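DTDP Sugar Isomerase (Desulfovibrio desulfuricans subsp. desulfuricans str. G20, PDB 3EJK) probably catalyses the 3,5-epimerisation of dTDP-4-dehydro-6-deoxy-alpha-D-glucose to dTDP-4-dehydro-beta-L-rhamnose, a step in making an activated deoxysugar. Local coordinates at residues 66-72 / 120-126; 73-79 / 114-120; 80-85 / 133-137; 84-90 / 101-107. All blocks are in the same frame, centred on the assembly; numbering follows the deposited sequence. Where two conformers were deposited one is given.

Interaction 1 of 4, residues 66-72 / 120-126. With CIT (citric acid), chain C.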
# COMPACT_ATOMS: atom_id res chain seq x y z
N LYS A 66 -0.63 16.98 -7.00
CA LYS A 66 -1.99 16.75 -6.51
C LYS A 66 -2.24 17.63 -5.31
O LYS A 66 -1.81 17.34 -4.19
CB LYS A 66 -2.24 15.28 -6.16
CG LYS A 66 -2.19 14.34 -7.35
CD LYS A 66 -2.61 12.93 -6.96
CE LYS A 66 -2.72 12.02 -8.18
NZ LYS A 66 -3.48 10.76 -7.90
N ALA A 67 -2.90 18.75 -5.57
CA ALA A 67 -3.15 19.76 -4.52
C ALA A 67 -4.39 20.57 -4.88
O ALA A 67 -4.67 20.74 -6.06
CB ALA A 67 -1.95 20.67 -4.39
N TRP A 68 -5.18 21.08 -3.93
CA TRP A 68 -5.02 20.93 -2.50
C TRP A 68 -6.26 20.24 -1.98
O TRP A 68 -7.34 20.36 -2.56
CB TRP A 68 -4.98 22.29 -1.81
CG TRP A 68 -3.80 23.14 -2.15
CD1 TRP A 68 -3.73 24.09 -3.11
CD2 TRP A 68 -2.53 23.12 -1.50
NE1 TRP A 68 -2.48 24.66 -3.12
CE2 TRP A 68 -1.72 24.08 -2.14
CE3 TRP A 68 -1.99 22.36 -0.45
CZ2 TRP A 68 -0.42 24.32 -1.74
CZ3 TRP A 68 -0.71 22.61 -0.06
CH2 TRP A 68 0.07 23.58 -0.70
N LYS A 69 -6.09 19.53 -0.89
CA LYS A 69 -7.19 18.81 -0.25
C LYS A 69 -7.22 19.08 1.25
O LYS A 69 -6.18 19.26 1.90
CB LYS A 69 -7.02 17.30 -0.45
CG LYS A 69 -8.31 16.53 -0.28
CD LYS A 69 -9.29 17.09 -1.32
CE LYS A 69 -10.28 16.09 -1.77
NZ LYS A 69 -9.61 15.22 -2.75
N ARG A 70 -8.44 18.98 1.76
CA ARG A 70 -8.77 19.14 3.17
C ARG A 70 -9.96 18.26 3.56
O ARG A 70 -10.91 18.13 2.80
CB ARG A 70 -9.11 20.63 3.47
CG ARG A 70 -9.32 20.88 4.94
CD ARG A 70 -9.25 22.33 5.32
NE ARG A 70 -10.37 23.10 4.84
CZ ARG A 70 -10.60 24.35 5.22
NH1 ARG A 70 -9.80 24.92 6.11
NH2 ARG A 70 -11.65 25.01 4.73
N HIS A 71 -9.87 17.64 4.73
CA HIS A 71 -10.98 16.83 5.28
C HIS A 71 -11.46 17.42 6.59
O HIS A 71 -10.65 17.92 7.38
CB HIS A 71 -10.57 15.37 5.51
CG HIS A 71 -10.39 14.59 4.26
ND1 HIS A 71 -11.33 13.70 3.80
CD2 HIS A 71 -9.39 14.59 3.35
CE1 HIS A 71 -10.91 13.17 2.66
NE2 HIS A 71 -9.72 13.68 2.38
N SER A 72 -12.77 17.36 6.79
CA SER A 72 -13.42 17.88 8.01
C SER A 72 -13.16 17.07 9.27
O SER A 72 -13.03 17.64 10.36
CB SER A 72 -14.93 17.98 7.86
OG SER A 72 -15.25 18.79 6.77
N PRO A 120 -7.17 16.39 10.73
CA PRO A 120 -8.22 17.07 9.99
C PRO A 120 -8.11 18.58 9.96
O PRO A 120 -7.48 19.22 10.81
CB PRO A 120 -9.52 16.65 10.71
CG PRO A 120 -9.14 16.05 11.96
CD PRO A 120 -7.67 15.69 11.92
N GLN A 121 -8.71 19.09 8.90
CA GLN A 121 -8.86 20.50 8.62
C GLN A 121 -7.55 21.20 8.32
O GLN A 121 -7.43 22.43 8.38
CB GLN A 121 -9.69 21.16 9.73
CG GLN A 121 -11.13 20.62 9.73
CD GLN A 121 -12.01 21.20 10.83
OE1 GLN A 121 -11.69 22.21 11.43
NE2 GLN A 121 -13.15 20.55 11.07
N VAL A 122 -6.58 20.39 7.95
CA VAL A 122 -5.29 20.88 7.50
C VAL A 122 -5.22 20.60 6.00
O VAL A 122 -5.45 19.47 5.57
CB VAL A 122 -4.09 20.20 8.19
CG1 VAL A 122 -2.76 20.56 7.48
CG2 VAL A 122 -4.01 20.58 9.65
N TRP A 123 -4.95 21.64 5.22
CA TRP A 123 -4.80 21.49 3.77
C TRP A 123 -3.52 20.76 3.44
O TRP A 123 -2.47 20.96 4.06
CB TRP A 123 -4.74 22.84 3.07
CG TRP A 123 -6.02 23.64 3.05
CD1 TRP A 123 -6.34 24.69 3.86
CD2 TRP A 123 -7.12 23.48 2.15
NE1 TRP A 123 -7.58 25.18 3.53
CE2 TRP A 123 -8.08 24.45 2.48
CE3 TRP A 123 -7.39 22.59 1.10
CZ2 TRP A 123 -9.28 24.56 1.80
CZ3 TRP A 123 -8.59 22.72 0.43
CH2 TRP A 123 -9.52 23.67 0.79
N TYR A 124 -3.62 19.90 2.44
CA TYR A 124 -2.46 19.16 1.94
C TYR A 124 -2.39 19.04 0.43
O TYR A 124 -3.37 19.08 -0.29
CB TYR A 124 -2.30 17.80 2.63
CG TYR A 124 -3.46 16.84 2.48
CD1 TYR A 124 -4.49 16.83 3.39
CD2 TYR A 124 -3.49 15.92 1.44
CE1 TYR A 124 -5.55 15.93 3.26
CE2 TYR A 124 -4.53 15.03 1.29
CZ TYR A 124 -5.56 15.03 2.21
OH TYR A 124 -6.61 14.14 2.06
N GLY A 125 -1.16 18.99 -0.03
CA GLY A 125 -0.83 18.82 -1.43
C GLY A 125 0.48 18.06 -1.53
O GLY A 125 1.28 18.05 -0.60
N PHE A 126 0.68 17.40 -2.66
CA PHE A 126 1.93 16.66 -2.86
C PHE A 126 2.24 16.47 -4.33
O PHE A 126 1.36 16.54 -5.19
CB PHE A 126 1.91 15.32 -2.11
CG PHE A 126 0.72 14.44 -2.42
CD1 PHE A 126 0.74 13.57 -3.49
CD2 PHE A 126 -0.42 14.49 -1.63
CE1 PHE A 126 -0.35 12.76 -3.76
CE2 PHE A 126 -1.50 13.69 -1.91
CZ PHE A 126 -1.47 12.82 -2.98
C1 CIT C . -7.86 12.71 -0.75
O1 CIT C . -6.75 12.86 -0.19
O2 CIT C . -8.93 12.93 -0.13
C2 CIT C . -7.94 12.20 -2.16
C3 CIT C . -6.60 12.24 -2.88
O7 CIT C . -5.71 11.23 -2.32
C4 CIT C . -6.93 12.03 -4.36
C5 CIT C . -5.75 11.58 -5.16
O3 CIT C . -4.76 11.19 -4.54
O4 CIT C . -5.78 11.61 -6.43
C6 CIT C . -5.94 13.60 -2.71
O5 CIT C . -4.72 13.67 -2.49
O6 CIT C . -6.59 14.65 -2.79
O HOH W 1 -7.37 17.61 6.15
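Four backbone hydrogen bonds pair these antiparallel strands: Lys66 N to Phe126 O (2.7 Å), Phe126 N to Lys66 O (2.9 Å), Lys69 N to Tyr124 O (2.8 Å) and Tyr124 N to Lys69 O (2.7 Å). At the far end of strand 66-71, Gln121 N donates to His71 O (2.7 Å), and water 1 joins His71 N (2.9 Å) to Val122 O (2.7 Å). CH-pi contacts set Lys66 CB over the Phe126 ring, Lys69 CB over Tyr124 and, on the other side of the sheet, Arg70 CB over Trp123. Gly125 has no room for a side chain, since Ala67 CB lies 3.7 Å from its CA. Citrate, probably from the crystallisation liquor, accepts hydrogen bonds from Tyr124 OH (O1, 2.6 Å), His71 NE2 (O2, 2.7 Å), Lys66 NZ (O4, 2.9 Å) and Lys69 NZ (O6, 3.1 Å). Glu148 holds His71 ND1, while Gly36 of the second subunit binds Lys66 NZ. Two lysines, a histidine and a tyrosine thus line a cupin-barrel pocket suited to an anionic ligand.

Interaction 2 of 4, residues 73-79 / 114-120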
# COMPACT_ATOMS: atom_id res chain seq x y z
N LEU A 73 -13.15 15.75 9.14
CA LEU A 73 -12.95 14.88 10.30
C LEU A 73 -11.82 13.90 10.17
O LEU A 73 -11.21 13.51 11.16
CB LEU A 73 -14.17 14.01 10.54
CG LEU A 73 -15.45 14.53 11.14
CD1 LEU A 73 -16.16 15.47 10.18
CD2 LEU A 73 -16.30 13.28 11.47
N MSE A 74 -11.59 13.48 8.94
CA MSE A 74 -10.62 12.44 8.62
C MSE A 74 -9.17 12.83 8.85
O MSE A 74 -8.76 13.96 8.57
CB MSE A 74 -10.79 12.00 7.16
CG MSE A 74 -10.00 10.78 6.79
SE MSE A 74 -10.01 10.44 4.86
CE MSE A 74 -11.89 10.23 4.58
N THR A 75 -8.41 11.85 9.35
CA THR A 75 -6.96 11.95 9.49
C THR A 75 -6.29 11.07 8.44
O THR A 75 -6.73 9.94 8.20
CB THR A 75 -6.49 11.48 10.88
OG1 THR A 75 -7.03 12.35 11.86
CG2 THR A 75 -4.97 11.44 11.01
N GLN A 76 -5.21 11.58 7.86
CA GLN A 76 -4.45 10.85 6.85
C GLN A 76 -3.18 10.28 7.46
O GLN A 76 -2.59 10.86 8.38
CB GLN A 76 -4.02 11.77 5.69
CG GLN A 76 -5.03 12.83 5.25
CD GLN A 76 -6.41 12.30 4.92
OE1 GLN A 76 -6.55 11.25 4.27
NE2 GLN A 76 -7.44 13.05 5.32
N LEU A 77 -2.83 9.09 6.97
CA LEU A 77 -1.56 8.41 7.32
C LEU A 77 -0.91 7.94 6.01
O LEU A 77 -1.26 6.90 5.45
CB LEU A 77 -1.73 7.25 8.30
CG LEU A 77 -2.15 7.62 9.72
CD1 LEU A 77 -2.41 6.36 10.53
CD2 LEU A 77 -1.11 8.48 10.37
N PHE A 78 0.01 8.78 5.55
CA PHE A 78 0.74 8.61 4.29
C PHE A 78 2.03 7.84 4.46
O PHE A 78 2.83 8.10 5.36
CB PHE A 78 1.18 9.96 3.71
CG PHE A 78 0.14 10.71 2.92
CD1 PHE A 78 -1.20 10.40 3.00
CD2 PHE A 78 0.53 11.80 2.14
CE1 PHE A 78 -2.14 11.12 2.27
CE2 PHE A 78 -0.42 12.54 1.42
CZ PHE A 78 -1.76 12.19 1.50
N ALA A 79 2.23 6.92 3.52
CA ALA A 79 3.53 6.25 3.35
C ALA A 79 3.79 6.21 1.85
O ALA A 79 2.86 6.18 1.07
CB ALA A 79 3.60 4.85 3.97
N ARG A 114 9.03 7.24 5.92
CA ARG A 114 8.32 7.55 7.16
C ARG A 114 6.84 7.63 6.97
O ARG A 114 6.32 7.65 5.83
CB ARG A 114 8.80 8.88 7.69
CG ARG A 114 10.33 8.92 7.84
CD ARG A 114 10.82 10.26 8.30
NE ARG A 114 12.23 10.19 8.69
CZ ARG A 114 13.24 10.69 7.98
NH1 ARG A 114 13.02 11.30 6.83
NH2 ARG A 114 14.49 10.57 8.42
N LEU A 115 6.16 7.69 8.10
CA LEU A 115 4.71 7.79 8.14
C LEU A 115 4.37 9.23 8.55
O LEU A 115 4.84 9.74 9.56
CB LEU A 115 4.09 6.81 9.13
CG LEU A 115 2.57 6.63 9.02
CD1 LEU A 115 2.27 5.83 7.81
CD2 LEU A 115 1.99 5.93 10.26
N LEU A 116 3.58 9.87 7.70
CA LEU A 116 3.14 11.26 7.90
C LEU A 116 1.67 11.29 8.30
O LEU A 116 0.80 10.82 7.58
CB LEU A 116 3.32 12.06 6.61
CG LEU A 116 2.70 13.46 6.55
CD1 LEU A 116 3.38 14.31 7.63
CD2 LEU A 116 2.80 14.09 5.14
N ARG A 117 1.42 11.83 9.48
CA ARG A 117 0.07 12.01 10.00
C ARG A 117 -0.41 13.41 9.64
O ARG A 117 0.26 14.39 9.95
CB ARG A 117 0.06 11.82 11.53
CG ARG A 117 -1.29 12.05 12.15
CD ARG A 117 -1.21 12.07 13.67
NE ARG A 117 -2.55 12.09 14.23
CZ ARG A 117 -3.16 13.17 14.70
NH1 ARG A 117 -2.53 14.33 14.75
NH2 ARG A 117 -4.40 13.07 15.17
N ILE A 118 -1.55 13.49 8.96
CA ILE A 118 -2.12 14.80 8.59
C ILE A 118 -3.44 14.94 9.33
O ILE A 118 -4.39 14.21 9.06
CB ILE A 118 -2.36 14.93 7.07
CG1 ILE A 118 -1.07 14.71 6.30
CG2 ILE A 118 -2.96 16.35 6.73
CD1 ILE A 118 -1.26 14.68 4.78
N PRO A 119 -3.52 15.89 10.28
CA PRO A 119 -4.79 15.90 11.01
C PRO A 119 -5.94 16.56 10.25
O PRO A 119 -5.72 17.15 9.20
CB PRO A 119 -4.45 16.67 12.30
CG PRO A 119 -3.19 17.39 12.04
CD PRO A 119 -2.54 16.85 10.80
N PRO A 120 -7.17 16.39 10.73
CA PRO A 120 -8.22 17.07 9.99
C PRO A 120 -8.11 18.58 9.96
O PRO A 120 -7.48 19.22 10.81
CB PRO A 120 -9.52 16.65 10.71
CG PRO A 120 -9.14 16.05 11.96
CD PRO A 120 -7.67 15.69 11.92
O HOH W 2 -6.69 15.09 7.27
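Leu73 and Met74 (a selenomethionine) approach the second segment through their backbones: Leu73 O lies 3.4 Å from Pro120 CG, and water 2 lies 2.7 Å from Met74 O and 3.0 Å from Ile118 O, within hydrogen-bonding reach of both, and accepts from Gln76 NE2 (2.9 Å). Thr75 packs CG2 on Arg117 CG (3.9 Å), with OG1 3.4 Å from Pro120 CD. Regular antiparallel pairing begins at Gln76, whose N and O bond to Ile118 O (3.0 Å) and Ile118 N (2.9 Å); its OE1 turns to Asn138 on strand 134-140. Leu77 is in a non-hydrogen-bonded pair with Arg117 and lays CD2 on Arg117 CB (3.7 Å) and Leu115 CD2 (4.0 Å). Phe78 closes a second hydrogen-bonded pair, both its N to Leu116 O and Leu116 N to Phe78 O measuring 3.0 Å, and takes Ile118 CD1 over its ring face in a CH-pi contact. Ala79 CB adds a contact with Leu115 CD1 (4.2 Å). Within this cupin beta-barrel, Phe78, Leu116 and Ile118 form an apolar interior wall, whereas Gln76, on the same face, brings an amide close to the citrate-occupied pocket.

Interaction 3 of 4, residues 80-85 / 133-137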
# COMPACT_ATOMS: atom_id res chain seq x y z
N VAL A 80 5.07 6.29 1.48
CA VAL A 80 5.47 6.32 0.06
C VAL A 80 6.47 5.19 -0.23
O VAL A 80 7.69 5.39 -0.20
CB VAL A 80 6.05 7.70 -0.31
CG1 VAL A 80 6.52 7.71 -1.76
CG2 VAL A 80 4.99 8.84 -0.07
N PRO A 81 5.95 4.01 -0.53
CA PRO A 81 6.83 2.84 -0.73
C PRO A 81 7.51 2.77 -2.07
O PRO A 81 8.46 2.01 -2.25
CB PRO A 81 5.89 1.65 -0.57
CG PRO A 81 4.53 2.19 -0.84
CD PRO A 81 4.54 3.67 -0.64
N VAL A 82 7.00 3.55 -3.00
CA VAL A 82 7.60 3.63 -4.35
C VAL A 82 7.81 5.09 -4.73
O VAL A 82 6.91 5.93 -4.56
CB VAL A 82 6.73 2.90 -5.41
CG1 VAL A 82 7.28 3.10 -6.84
CG2 VAL A 82 6.63 1.41 -5.07
N GLY A 83 9.02 5.41 -5.16
CA GLY A 83 9.36 6.76 -5.59
C GLY A 83 9.54 7.76 -4.47
O GLY A 83 9.89 7.43 -3.34
N CYS A 84 9.25 9.02 -4.80
CA CYS A 84 9.46 10.09 -3.85
C CYS A 84 8.53 11.24 -4.04
O CYS A 84 8.27 11.64 -5.17
CB CYS A 84 10.93 10.49 -3.88
SG CYS A 84 11.47 11.73 -2.70
N ILE A 85 8.00 11.76 -2.94
CA ILE A 85 7.15 12.95 -3.04
C ILE A 85 7.54 14.01 -2.05
O ILE A 85 8.22 13.78 -1.04
CB ILE A 85 5.62 12.68 -2.81
CG1 ILE A 85 5.36 12.37 -1.33
CG2 ILE A 85 5.06 11.60 -3.80
CD1 ILE A 85 3.90 12.13 -0.98
N PRO A 133 7.57 7.42 -11.35
CA PRO A 133 6.38 7.66 -10.55
C PRO A 133 6.49 7.28 -9.10
O PRO A 133 7.33 6.46 -8.69
CB PRO A 133 5.31 6.79 -11.23
CG PRO A 133 5.92 6.28 -12.51
CD PRO A 133 7.40 6.32 -12.32
N ALA A 134 5.64 7.93 -8.32
CA ALA A 134 5.52 7.65 -6.92
C ALA A 134 4.20 6.94 -6.67
O ALA A 134 3.25 7.03 -7.46
CB ALA A 134 5.59 8.95 -6.09
N LEU A 135 4.21 6.16 -5.61
CA LEU A 135 3.00 5.48 -5.13
C LEU A 135 2.84 5.85 -3.68
O LEU A 135 3.64 5.48 -2.83
CB LEU A 135 3.07 3.95 -5.25
CG LEU A 135 1.70 3.33 -4.94
CD1 LEU A 135 0.74 3.52 -6.16
CD2 LEU A 135 1.82 1.88 -4.57
N VAL A 136 1.79 6.61 -3.42
CA VAL A 136 1.47 7.06 -2.09
C VAL A 136 0.41 6.12 -1.54
O VAL A 136 -0.58 5.84 -2.21
CB VAL A 136 0.90 8.52 -2.12
CG1 VAL A 136 0.64 9.03 -0.74
CG2 VAL A 136 1.85 9.46 -2.88
N ALA A 137 0.64 5.63 -0.33
CA ALA A 137 -0.34 4.80 0.35
C ALA A 137 -0.94 5.63 1.46
O ALA A 137 -0.26 6.40 2.13
CB ALA A 137 0.29 3.52 0.90
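At one end of the cupin beta-barrel, strand 134-140 runs antiparallel to strand 76-82 just where the latter turns through Gly83 into strand 84-90 of the other sheet. Pro133 enters with its carbonyl, O lying 3.8 Å from Val82 CG1 and 3.7 Å from Gly83 CA. Ala134 sits inside the turn: its CA makes a CA-H...O contact with Val82 O (3.2 Å) and its CB meets Ile85 CG2 (3.5 Å). A beta carbon on Gly83 would clash with Pro133 O and Ala134 CA, and its phi of 75° also suits glycine. Leu135 supplies the single hydrogen bond between the segments, from its N to Val82 O (2.9 Å), while Leu135 CB rests on Val82 CB at 3.8 Å. This side chain faces the dimer interface, packing on Pro81 of the second subunit. Pointing the other way, Val136 enters the barrel interior, where Phe126 also packs on it; its CG2 touches Val80 CG2 (4.3 Å) on the neighbouring strand and Ile85 CD1 (3.9 Å) across in the other sheet. Ala137 bonds through its backbone to Ala79 and packs on Phe57 of the second subunit. Because Pro81 has no amide hydrogen, Leu135 O can receive no N-H bond from it; instead, Pro81 CD lies 3.0 Å from Leu135 O.

Interaction 4 of 4, residues 84-90 / 101-107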
# COMPACT_ATOMS: atom_id res chain seq x y z
N CYS A 84 9.25 9.02 -4.80
CA CYS A 84 9.46 10.09 -3.85
C CYS A 84 8.53 11.24 -4.04
O CYS A 84 8.27 11.64 -5.17
CB CYS A 84 10.93 10.49 -3.88
SG CYS A 84 11.47 11.73 -2.70
N ILE A 85 8.00 11.76 -2.94
CA ILE A 85 7.15 12.95 -3.04
C ILE A 85 7.54 14.01 -2.05
O ILE A 85 8.22 13.78 -1.04
CB ILE A 85 5.62 12.68 -2.81
CG1 ILE A 85 5.36 12.37 -1.33
CG2 ILE A 85 5.06 11.60 -3.80
CD1 ILE A 85 3.90 12.13 -0.98
N HIS A 86 7.11 15.20 -2.43
CA HIS A 86 7.20 16.39 -1.60
C HIS A 86 5.79 16.72 -1.17
O HIS A 86 4.90 16.90 -2.01
CB HIS A 86 7.84 17.56 -2.34
CG HIS A 86 9.34 17.49 -2.38
ND1 HIS A 86 10.14 18.60 -2.57
CD2 HIS A 86 10.18 16.45 -2.15
CE1 HIS A 86 11.41 18.24 -2.51
NE2 HIS A 86 11.46 16.94 -2.25
N VAL A 87 5.57 16.72 0.13
CA VAL A 87 4.28 17.07 0.70
C VAL A 87 4.36 18.44 1.34
O VAL A 87 5.35 18.80 1.96
CB VAL A 87 3.82 16.08 1.80
CG1 VAL A 87 2.40 16.44 2.29
CG2 VAL A 87 3.89 14.63 1.33
N VAL A 88 3.31 19.23 1.15
CA VAL A 88 3.19 20.51 1.83
C VAL A 88 1.88 20.55 2.57
O VAL A 88 0.82 20.21 2.04
CB VAL A 88 3.27 21.71 0.89
CG1 VAL A 88 2.98 22.99 1.68
CG2 VAL A 88 4.64 21.80 0.19
N LEU A 89 1.97 20.98 3.82
CA LEU A 89 0.81 21.11 4.71
C LEU A 89 0.63 22.58 5.03
O LEU A 89 1.60 23.30 5.20
CB LEU A 89 1.01 20.33 6.02
CG LEU A 89 1.36 18.83 5.92
CD1 LEU A 89 1.28 18.22 7.32
CD2 LEU A 89 0.42 18.15 5.00
N TYR A 90 -0.62 23.01 5.05
CA TYR A 90 -0.99 24.40 5.38
C TYR A 90 -2.10 24.44 6.40
O TYR A 90 -3.19 23.92 6.19
CB TYR A 90 -1.41 25.19 4.15
CG TYR A 90 -2.02 26.52 4.54
CD1 TYR A 90 -1.26 27.48 5.19
CD2 TYR A 90 -3.35 26.79 4.27
CE1 TYR A 90 -1.81 28.67 5.57
CE2 TYR A 90 -3.90 28.00 4.63
CZ TYR A 90 -3.13 28.93 5.28
OH TYR A 90 -3.68 30.11 5.65
N ARG A 101 0.63 28.60 9.26
CA ARG A 101 1.94 28.00 8.98
C ARG A 101 1.94 26.85 7.99
O ARG A 101 0.93 26.18 7.79
CB ARG A 101 2.62 27.56 10.30
CG ARG A 101 2.93 28.77 11.14
CD ARG A 101 3.40 28.50 12.52
NE ARG A 101 3.33 29.76 13.27
CZ ARG A 101 3.58 29.90 14.58
NH1 ARG A 101 3.93 28.86 15.33
NH2 ARG A 101 3.47 31.11 15.13
N LEU A 102 3.11 26.67 7.37
CA LEU A 102 3.39 25.54 6.47
C LEU A 102 4.30 24.49 7.09
O LEU A 102 5.13 24.77 7.95
CB LEU A 102 4.11 26.01 5.20
CG LEU A 102 3.34 26.98 4.29
CD1 LEU A 102 4.25 27.48 3.18
CD2 LEU A 102 2.11 26.29 3.73
N ALA A 103 4.10 23.27 6.65
CA ALA A 103 5.01 22.17 6.99
C ALA A 103 5.37 21.52 5.65
O ALA A 103 4.49 21.26 4.82
CB ALA A 103 4.38 21.16 7.96
N GLN A 104 6.66 21.34 5.41
CA GLN A 104 7.13 20.70 4.18
C GLN A 104 7.88 19.43 4.54
O GLN A 104 8.75 19.41 5.40
CB GLN A 104 7.98 21.65 3.35
CG GLN A 104 7.26 23.00 3.03
CD GLN A 104 7.99 23.87 2.01
OE1 GLN A 104 8.35 23.42 0.93
NE2 GLN A 104 8.16 25.14 2.35
N VAL A 105 7.49 18.34 3.89
CA VAL A 105 8.11 17.06 4.15
C VAL A 105 8.36 16.30 2.85
O VAL A 105 7.65 16.45 1.86
CB VAL A 105 7.24 16.21 5.13
CG1 VAL A 105 7.65 14.76 5.09
CG2 VAL A 105 7.33 16.80 6.56
N THR A 106 9.41 15.52 2.91
CA THR A 106 9.85 14.64 1.81
C THR A 106 9.58 13.23 2.27
O THR A 106 9.97 12.84 3.39
CB THR A 106 11.37 14.82 1.52
OG1 THR A 106 11.58 16.11 0.94
CG2 THR A 106 11.88 13.74 0.56
N LEU A 107 8.91 12.47 1.41
CA LEU A 107 8.58 11.07 1.70
C LEU A 107 9.04 10.15 0.58
O LEU A 107 8.77 10.39 -0.60
CB LEU A 107 7.08 10.86 1.93
CG LEU A 107 6.45 11.52 3.16
CD1 LEU A 107 4.95 11.22 3.19
CD2 LEU A 107 7.12 11.05 4.46
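Ile85, Val87, Leu89, Ala103, Val105 and Leu107 share one face of this strand pair. Leu107 CB packs on Ile85 CG1 and Leu107 CD1 on Val87 CG2, each at 4.0 Å, while Leu89 CB meets Ala103 CB at the same distance. Leu116 and Ile118 from the opposing sheet, together with Phe126, cover much of this layer in the barrel interior. The backbones form a beta hairpin of the cupin fold, its strands antiparallel at 166°. Three hydrogen-bonded pairs hold it: Ile85 N to Leu107 O (2.8 Å) with Leu107 N to Ile85 O (2.9 Å), Val87 N to Val105 O (2.7 Å) with Val105 N to Val87 O (2.9 Å), and Leu89 N to Ala103 O (2.7 Å) with Ala103 N to Leu89 O (2.9 Å). On the other face, Leu102 CD2 touches Tyr90 CB (3.7 Å) and Val88 CG1 (4.0 Å). Farther out, Val88 CG2 packs on Gln104 CG (4.0 Å), and His86 NE2 lies 3.3 Å from Thr106 OG1.

The four contacts belong to the two facing antiparallel sheets of one cupin barrel. Interactions 1 and 4, with centres about 11 Å apart, share a sheet in which strands 123-128 and 84-90 are neighbours; interactions 2 and 3, centres about 15 Å apart, both use strand 76-82 of the other. Along the chain, hairpin 84-90/101-107 is nested within interaction 2, itself within interaction 1, whereas interaction 3 crosses 1 and 2. Between the sheets, Phe126 meets Phe78, and Leu116 packs on Val87 and Leu107. The centres of interactions 1 and 3 are about 18 Å apart, on opposite sides of the chain's centre, so the citrate-holding pocket and the Gly83 turn occupy different ends of the barrel.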